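Local coordinates for protein glycosyl transferase (PDB 5U02) that is a glycosyl transferase of the TarS family, here with a helical linker domain followed by two beta-rich C-terminal domains, at residues 210-215 with 267-272; 140-146 with 233-239; 245-249 with 351-355. Numbering follows the deposited sequence.

Contact 1 of 3, residues 210-215 with 267-272; sequences EKIWDV and ISLYFT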
# COMPACT_ATOMS: atom_id res chain seq x y z
N GLU A 210 18.62 -16.60 -5.48
CA GLU A 210 18.20 -17.99 -5.53
C GLU A 210 17.59 -18.28 -6.90
O GLU A 210 17.18 -17.38 -7.63
CB GLU A 210 17.18 -18.33 -4.43
CG GLU A 210 17.61 -17.95 -3.02
CD GLU A 210 18.59 -18.93 -2.41
OE1 GLU A 210 18.56 -20.12 -2.81
OE2 GLU A 210 19.39 -18.51 -1.55
N LYS A 211 17.55 -19.57 -7.24
CA LYS A 211 17.03 -19.96 -8.54
C LYS A 211 15.53 -20.19 -8.51
O LYS A 211 14.83 -19.84 -9.47
CB LYS A 211 17.74 -21.22 -9.04
CG LYS A 211 19.25 -21.08 -9.18
CD LYS A 211 19.75 -21.58 -10.53
CE LYS A 211 19.86 -23.10 -10.52
NZ LYS A 211 20.69 -23.62 -11.65
N ILE A 212 15.01 -20.77 -7.42
CA ILE A 212 13.61 -21.16 -7.33
C ILE A 212 12.89 -20.20 -6.39
O ILE A 212 13.27 -20.05 -5.22
CB ILE A 212 13.47 -22.61 -6.83
CG1 ILE A 212 14.19 -23.57 -7.78
CG2 ILE A 212 12.00 -22.98 -6.71
CD1 ILE A 212 14.28 -25.00 -7.25
N TRP A 213 11.84 -19.56 -6.90
CA TRP A 213 10.99 -18.65 -6.14
C TRP A 213 9.57 -19.18 -6.20
O TRP A 213 8.96 -19.21 -7.27
CB TRP A 213 11.08 -17.22 -6.68
CG TRP A 213 12.46 -16.63 -6.61
CD1 TRP A 213 13.44 -16.71 -7.56
CD2 TRP A 213 13.01 -15.85 -5.53
NE1 TRP A 213 14.56 -16.04 -7.13
CE2 TRP A 213 14.32 -15.51 -5.89
CE3 TRP A 213 12.51 -15.43 -4.29
CZ2 TRP A 213 15.15 -14.75 -5.06
CZ3 TRP A 213 13.34 -14.68 -3.47
CH2 TRP A 213 14.64 -14.34 -3.86
N ASP A 214 9.04 -19.60 -5.05
CA ASP A 214 7.68 -20.11 -4.99
C ASP A 214 6.72 -18.98 -4.66
O ASP A 214 7.06 -18.05 -3.92
CB ASP A 214 7.57 -21.24 -3.96
CG ASP A 214 8.58 -22.36 -4.20
OD1 ASP A 214 8.49 -23.00 -5.27
OD2 ASP A 214 9.40 -22.66 -3.30
N VAL A 215 5.52 -19.03 -5.24
CA VAL A 215 4.54 -17.95 -5.13
C VAL A 215 3.55 -18.28 -4.02
O VAL A 215 2.93 -19.35 -4.03
CB VAL A 215 3.82 -17.72 -6.46
CG1 VAL A 215 2.92 -16.49 -6.38
CG2 VAL A 215 4.83 -17.55 -7.60
N ILE A 267 2.55 -22.81 -8.74
CA ILE A 267 3.33 -22.02 -9.69
C ILE A 267 4.56 -21.45 -8.98
O ILE A 267 4.49 -21.01 -7.83
CB ILE A 267 2.47 -20.92 -10.33
CG1 ILE A 267 3.25 -20.21 -11.44
CG2 ILE A 267 1.99 -19.91 -9.28
CD1 ILE A 267 2.39 -19.33 -12.30
N SER A 268 5.69 -21.49 -9.68
CA SER A 268 6.94 -20.96 -9.17
C SER A 268 7.66 -20.22 -10.30
O SER A 268 7.26 -20.28 -11.46
CB SER A 268 7.82 -22.07 -8.59
OG SER A 268 7.18 -22.71 -7.50
N LEU A 269 8.73 -19.52 -9.94
CA LEU A 269 9.54 -18.77 -10.90
C LEU A 269 10.97 -19.29 -10.87
O LEU A 269 11.60 -19.32 -9.81
CB LEU A 269 9.51 -17.27 -10.60
CG LEU A 269 8.12 -16.67 -10.39
CD1 LEU A 269 8.20 -15.17 -10.13
CD2 LEU A 269 7.23 -16.96 -11.58
N TYR A 270 11.48 -19.68 -12.03
CA TYR A 270 12.84 -20.18 -12.18
C TYR A 270 13.70 -19.09 -12.81
O TYR A 270 13.37 -18.59 -13.90
CB TYR A 270 12.86 -21.46 -13.02
CG TYR A 270 14.18 -22.21 -13.01
CD1 TYR A 270 14.54 -22.99 -11.93
CD2 TYR A 270 15.04 -22.15 -14.10
CE1 TYR A 270 15.74 -23.69 -11.92
CE2 TYR A 270 16.24 -22.85 -14.10
CZ TYR A 270 16.58 -23.61 -13.02
OH TYR A 270 17.77 -24.30 -13.02
N PHE A 271 14.79 -18.73 -12.14
CA PHE A 271 15.70 -17.68 -12.56
C PHE A 271 17.10 -18.27 -12.74
O PHE A 271 17.67 -18.79 -11.78
CB PHE A 271 15.72 -16.53 -11.54
CG PHE A 271 16.56 -15.36 -11.96
CD1 PHE A 271 16.09 -14.44 -12.88
CD2 PHE A 271 17.82 -15.16 -11.41
CE1 PHE A 271 16.85 -13.36 -13.26
CE2 PHE A 271 18.60 -14.07 -11.79
CZ PHE A 271 18.12 -13.17 -12.71
N THR A 272 17.63 -18.20 -13.96
CA THR A 272 18.93 -18.78 -14.24
C THR A 272 19.59 -18.06 -15.41
O THR A 272 18.92 -17.43 -16.24
CB THR A 272 18.82 -20.29 -14.54
OG1 THR A 272 20.12 -20.88 -14.45
CG2 THR A 272 18.27 -20.52 -15.93
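Lys211 opens the pairing. Lys211 O accepts a hydrogen bond from Phe271 N at 2.9 Å. Its side chain reaches out toward the Tyr270 hydroxyl, and Lys211 NZ makes a weak hydrogen bond to Tyr270 OH at 3.3 Å. Ile212 sits opposite Tyr270 in a non-hydrogen-bonded pair. Ile212 CG1 packs at the ring edge, 4.2 Å from Tyr270 CD1. Trp213 and Leu269 form the hydrogen-bonded pair: Trp213 N to Leu269 O is 2.9 Å, and Leu269 N to Trp213 O is 2.7 Å. Both side chains lie on the sheet face opposite Ile212 and Tyr270. Asp214 returns to the Ile212 face, where its OD1 accepts a short hydrogen bond of 2.6 Å from Ser268 OG. The same carboxylate forms salt bridges with Arg176 and Arg229, so a buried charge is well compensated. Val215 ends the segment. Val215 N makes a weak 3.4 Å hydrogen bond to Ile267 O, and Val215 CB packs 4.0 Å from Ile267 CG2. The axes of 212-215 and 267-272 come within 4.6 Å and their directions differ by 158°. This is regular antiparallel pairing of strands 212-221 and 267-274, consistent with the immunoglobulin-like beta-sandwich of the E-set clan, to which this domain belongs.

Contact 2 of 3, residues 140-146 with 233-239; sequences KMTAFKF and QRNKYAY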
# COMPACT_ATOMS: atom_id res chain seq x y z
N LYS A 140 -7.68 -18.96 -6.09
CA LYS A 140 -7.57 -19.41 -7.47
C LYS A 140 -6.85 -18.34 -8.27
O LYS A 140 -7.19 -17.15 -8.18
CB LYS A 140 -8.95 -19.72 -8.07
CG LYS A 140 -8.88 -20.18 -9.52
CD LYS A 140 -10.22 -20.12 -10.25
CE LYS A 140 -10.12 -20.86 -11.58
NZ LYS A 140 -11.44 -21.17 -12.20
N MET A 141 -5.83 -18.74 -9.03
CA MET A 141 -5.09 -17.82 -9.88
C MET A 141 -5.89 -17.64 -11.16
O MET A 141 -5.84 -18.47 -12.07
CB MET A 141 -3.69 -18.35 -10.15
CG MET A 141 -2.77 -17.39 -10.92
SD MET A 141 -1.14 -18.10 -11.25
CE MET A 141 -1.58 -19.46 -12.32
N THR A 142 -6.66 -16.54 -11.24
CA THR A 142 -7.57 -16.33 -12.35
C THR A 142 -6.95 -15.60 -13.53
O THR A 142 -7.56 -15.55 -14.60
CB THR A 142 -8.82 -15.58 -11.87
OG1 THR A 142 -8.45 -14.58 -10.91
CG2 THR A 142 -9.83 -16.54 -11.24
N ALA A 143 -5.75 -15.02 -13.38
CA ALA A 143 -5.02 -14.47 -14.51
C ALA A 143 -3.53 -14.56 -14.24
O ALA A 143 -3.09 -14.47 -13.09
CB ALA A 143 -5.42 -13.02 -14.81
N PHE A 144 -2.75 -14.73 -15.31
CA PHE A 144 -1.29 -14.66 -15.21
C PHE A 144 -0.73 -14.29 -16.58
O PHE A 144 -0.69 -15.13 -17.48
CB PHE A 144 -0.71 -15.98 -14.72
CG PHE A 144 0.76 -15.92 -14.43
CD1 PHE A 144 1.69 -16.07 -15.44
CD2 PHE A 144 1.22 -15.72 -13.13
CE1 PHE A 144 3.06 -16.01 -15.18
CE2 PHE A 144 2.58 -15.66 -12.86
CZ PHE A 144 3.50 -15.81 -13.88
N LYS A 145 -0.28 -13.04 -16.72
CA LYS A 145 0.39 -12.57 -17.93
C LYS A 145 1.76 -11.99 -17.56
O LYS A 145 1.96 -11.50 -16.45
CB LYS A 145 -0.43 -11.49 -18.65
CG LYS A 145 -1.91 -11.81 -18.81
CD LYS A 145 -2.15 -12.93 -19.81
CE LYS A 145 -3.61 -12.96 -20.23
NZ LYS A 145 -3.95 -14.16 -21.06
N PHE A 146 2.69 -12.04 -18.51
CA PHE A 146 4.02 -11.50 -18.23
C PHE A 146 4.75 -11.22 -19.54
O PHE A 146 4.38 -11.73 -20.60
CB PHE A 146 4.84 -12.44 -17.34
CG PHE A 146 5.34 -13.68 -18.04
CD1 PHE A 146 4.47 -14.66 -18.48
CD2 PHE A 146 6.70 -13.88 -18.21
CE1 PHE A 146 4.94 -15.81 -19.11
CE2 PHE A 146 7.18 -15.03 -18.84
CZ PHE A 146 6.29 -15.98 -19.29
N GLN A 233 -5.02 -24.28 -8.11
CA GLN A 233 -6.32 -23.87 -8.65
C GLN A 233 -6.07 -22.65 -9.52
O GLN A 233 -5.53 -21.64 -9.04
CB GLN A 233 -7.32 -23.56 -7.53
CG GLN A 233 -7.63 -24.75 -6.63
CD GLN A 233 -8.08 -25.97 -7.42
OE1 GLN A 233 -8.94 -25.88 -8.29
NE2 GLN A 233 -7.47 -27.12 -7.12
N ARG A 234 -6.46 -22.73 -10.79
CA ARG A 234 -6.15 -21.66 -11.71
C ARG A 234 -6.99 -21.80 -12.96
O ARG A 234 -7.49 -22.88 -13.28
CB ARG A 234 -4.66 -21.67 -12.09
CG ARG A 234 -4.23 -22.94 -12.80
CD ARG A 234 -2.78 -22.86 -13.23
NE ARG A 234 -2.32 -24.08 -13.90
CZ ARG A 234 -1.75 -25.11 -13.28
NH1 ARG A 234 -1.56 -25.08 -11.97
NH2 ARG A 234 -1.36 -26.16 -13.98
N ASN A 235 -7.15 -20.68 -13.67
CA ASN A 235 -7.56 -20.75 -15.05
C ASN A 235 -6.41 -21.31 -15.89
O ASN A 235 -5.26 -21.34 -15.46
CB ASN A 235 -7.98 -19.37 -15.58
CG ASN A 235 -9.35 -18.95 -15.08
OD1 ASN A 235 -10.22 -19.78 -14.86
ND2 ASN A 235 -9.54 -17.64 -14.92
N LYS A 236 -6.74 -21.76 -17.09
CA LYS A 236 -5.75 -22.39 -17.95
C LYS A 236 -4.58 -21.44 -18.20
O LYS A 236 -4.78 -20.29 -18.60
CB LYS A 236 -6.38 -22.82 -19.27
CG LYS A 236 -5.52 -23.77 -20.10
CD LYS A 236 -6.16 -24.06 -21.45
CE LYS A 236 -5.39 -25.13 -22.21
NZ LYS A 236 -6.05 -25.50 -23.50
N TYR A 237 -3.37 -21.92 -17.93
CA TYR A 237 -2.17 -21.12 -18.15
C TYR A 237 -2.06 -20.74 -19.62
O TYR A 237 -2.22 -21.58 -20.51
CB TYR A 237 -0.94 -21.92 -17.71
CG TYR A 237 0.38 -21.17 -17.77
CD1 TYR A 237 0.60 -20.03 -16.99
CD2 TYR A 237 1.42 -21.62 -18.57
CE1 TYR A 237 1.81 -19.36 -17.03
CE2 TYR A 237 2.63 -20.96 -18.61
CZ TYR A 237 2.82 -19.83 -17.84
OH TYR A 237 4.03 -19.18 -17.89
N ALA A 238 -1.81 -19.45 -19.87
CA ALA A 238 -2.00 -18.89 -21.20
C ALA A 238 -0.83 -19.11 -22.15
O ALA A 238 -0.94 -18.77 -23.33
CB ALA A 238 -2.29 -17.39 -21.09
N TYR A 239 0.28 -19.67 -21.67
CA TYR A 239 1.47 -19.86 -22.49
C TYR A 239 1.85 -21.33 -22.57
O TYR A 239 1.50 -22.13 -21.70
CB TYR A 239 2.66 -19.05 -21.94
CG TYR A 239 2.34 -17.60 -21.68
CD1 TYR A 239 2.46 -16.65 -22.68
CD2 TYR A 239 1.91 -17.18 -20.42
CE1 TYR A 239 2.17 -15.32 -22.44
CE2 TYR A 239 1.62 -15.86 -20.18
CZ TYR A 239 1.75 -14.93 -21.19
OH TYR A 239 1.45 -13.61 -20.95
O HOH W 1 -2.12 -17.71 -17.61
O HOH W 2 2.21 -11.69 -22.95
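Two backbone hydrogen bonds fix the start of this contact. Met141 N donates to Gln233 O at 2.9 Å, and Asn235 N donates to Met141 O at 3.0 Å. They frame a single bridge between Met141 and Arg234. Asn235 adds a side-chain bond, from its ND2 to Thr142 O at 2.9 Å. Further along, Phe146 N donates to Tyr239 OH at 3.2 Å. Between these ends the backbones separate, and a water links Phe144 O (3.0 Å) to Ala238 N (2.9 Å). Thr142 and Ala143 form a classic beta bulge facing Glu154 on strand 150-159. Packing fills the rest. Met141 CE lies 3.7 Å from Arg234 CD, and Phe144 CD1 lies 3.7 Å from Tyr237 CE1. The edge of Phe146 meets the face of Tyr239, with ring centroids 4.9 Å apart. The loop 233-239 thus follows strand 138-146 in roughly the same direction, but pairs with it like a strand only at the start. Beyond that, side chains, aromatic rings and water replace backbone pairing.

Contact 3 of 3, residues 245-249 with 351-355; sequences ALIHL and MTYSL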
# COMPACT_ATOMS: atom_id res chain seq x y z
N ALA A 245 10.85 -14.89 -19.88
CA ALA A 245 11.09 -13.47 -20.04
C ALA A 245 12.59 -13.21 -19.94
O ALA A 245 13.27 -13.78 -19.08
CB ALA A 245 10.35 -12.66 -18.98
N LEU A 246 13.10 -12.36 -20.83
CA LEU A 246 14.52 -12.03 -20.85
C LEU A 246 14.81 -10.92 -19.84
O LEU A 246 14.13 -9.89 -19.82
CB LEU A 246 14.95 -11.60 -22.25
CG LEU A 246 16.44 -11.30 -22.45
CD1 LEU A 246 17.27 -12.56 -22.33
CD2 LEU A 246 16.66 -10.64 -23.81
N ILE A 247 15.83 -11.13 -19.02
CA ILE A 247 16.25 -10.18 -17.99
C ILE A 247 17.72 -9.87 -18.21
O ILE A 247 18.51 -10.77 -18.52
CB ILE A 247 15.99 -10.74 -16.58
CG1 ILE A 247 14.49 -10.74 -16.27
CG2 ILE A 247 16.78 -9.97 -15.52
CD1 ILE A 247 14.12 -11.38 -14.96
N HIS A 248 18.08 -8.59 -18.07
CA HIS A 248 19.45 -8.12 -18.26
C HIS A 248 19.94 -7.51 -16.96
O HIS A 248 19.30 -6.60 -16.41
CB HIS A 248 19.54 -7.09 -19.38
CG HIS A 248 20.94 -6.71 -19.76
ND1 HIS A 248 21.96 -7.63 -19.86
CD2 HIS A 248 21.48 -5.51 -20.09
CE1 HIS A 248 23.07 -7.02 -20.22
NE2 HIS A 248 22.81 -5.73 -20.37
N LEU A 249 21.09 -7.98 -16.48
CA LEU A 249 21.52 -7.63 -15.13
C LEU A 249 23.04 -7.67 -15.08
O LEU A 249 23.63 -8.74 -15.21
CB LEU A 249 20.90 -8.59 -14.13
CG LEU A 249 21.19 -8.37 -12.66
CD1 LEU A 249 20.70 -7.01 -12.22
CD2 LEU A 249 20.48 -9.44 -11.91
N MET A 351 12.74 -1.35 -21.30
CA MET A 351 13.97 -2.04 -20.95
C MET A 351 15.00 -1.88 -22.06
O MET A 351 14.67 -1.64 -23.22
CB MET A 351 13.72 -3.53 -20.68
CG MET A 351 12.44 -3.82 -19.89
SD MET A 351 12.45 -3.17 -18.21
CE MET A 351 13.70 -4.20 -17.44
N THR A 352 16.27 -2.00 -21.69
CA THR A 352 17.37 -1.93 -22.63
C THR A 352 18.24 -3.17 -22.48
O THR A 352 18.44 -3.68 -21.38
CB THR A 352 18.21 -0.65 -22.43
OG1 THR A 352 19.29 -0.63 -23.37
CG2 THR A 352 18.77 -0.59 -21.01
N TYR A 353 18.75 -3.66 -23.61
CA TYR A 353 19.58 -4.86 -23.63
C TYR A 353 20.81 -4.54 -24.45
O TYR A 353 20.73 -4.38 -25.68
CB TYR A 353 18.81 -6.05 -24.20
CG TYR A 353 17.52 -6.30 -23.45
CD1 TYR A 353 17.53 -7.02 -22.25
CD2 TYR A 353 16.32 -5.78 -23.89
CE1 TYR A 353 16.36 -7.22 -21.54
CE2 TYR A 353 15.15 -5.98 -23.19
CZ TYR A 353 15.17 -6.70 -22.01
OH TYR A 353 14.01 -6.91 -21.31
N SER A 354 21.95 -4.42 -23.78
CA SER A 354 23.21 -4.21 -24.47
C SER A 354 23.67 -5.52 -25.08
O SER A 354 23.80 -6.53 -24.38
CB SER A 354 24.27 -3.68 -23.50
OG SER A 354 25.52 -3.53 -24.15
N LEU A 355 23.90 -5.51 -26.39
CA LEU A 355 24.52 -6.66 -27.05
C LEU A 355 26.05 -6.53 -26.99
O LEU A 355 26.77 -7.11 -27.80
CB LEU A 355 24.03 -6.77 -28.50
CG LEU A 355 22.52 -6.62 -28.69
CD1 LEU A 355 22.12 -6.76 -30.15
CD2 LEU A 355 21.76 -7.60 -27.82
O HOH W 3 13.75 -7.70 -18.62
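Tyr353 lays one face of its ring against Leu246. Leu246 CD2 is 4.3 Å from the ring centroid and 22° off the ring normal, a CH-pi contact. Its closest ring atom is Tyr353 CD1, 4.0 Å from Leu246 CD2. His248 comes from the same strand and closes on the ring as well: His248 CB is 3.5 Å from Tyr353 CD1. The imidazole then reaches on to the backbone of the second segment. His248 CD2 is 3.8 Å from Thr352 O, and His248 NE2 is 3.8 Å from Ser354 N. These are packing distances. The polar partner of His248 ND1 is Asp252 O, and the His248 ring stacks on Phe253. At the far end of Tyr353, a water joins the segments. It donates to Leu246 O at 2.5 Å and accepts from Tyr353 OH at 2.8 Å. Tyr353 OH also forms a hydrogen bond with Asn148 ND2. The two strands do not pair. The axes of 245-249 and 352-354 come no closer than 7.6 Å and cross at 66°, and the nearest CA atoms, those of His248 and Tyr353, are 6.3 Å apart. Strand 245-249 belongs to the first C-terminal domain, and strand 352-354 is an outermost strand, within this chain, of the sheet of the second. The chemistry implies an interdomain junction made by side-chain packing around one tyrosine and by one water, with no backbone pairing.

Overall arrangement
All three contacts reach the large antiparallel sheet of the first C-terminal domain, but in different ways. Contact 1 pairs two of its strands directly, and most of its residues are buried. Contact 2 lays a loop along another strand of that sheet and mixes buried with exposed residues. Contact 3 lies farthest out, its centre about 29 Å from the centre of the chain, and is the one whose two segments come from different domains. Backbone hydrogen bonds accordingly dominate contact 1, thin out in contact 2 and give way to packing and water in contact 3. Ile267 of contact 1 packs on Met141 and Phe144 of contact 2, Phe271 on Ile247 of contact 3, and Phe146 on Ala245.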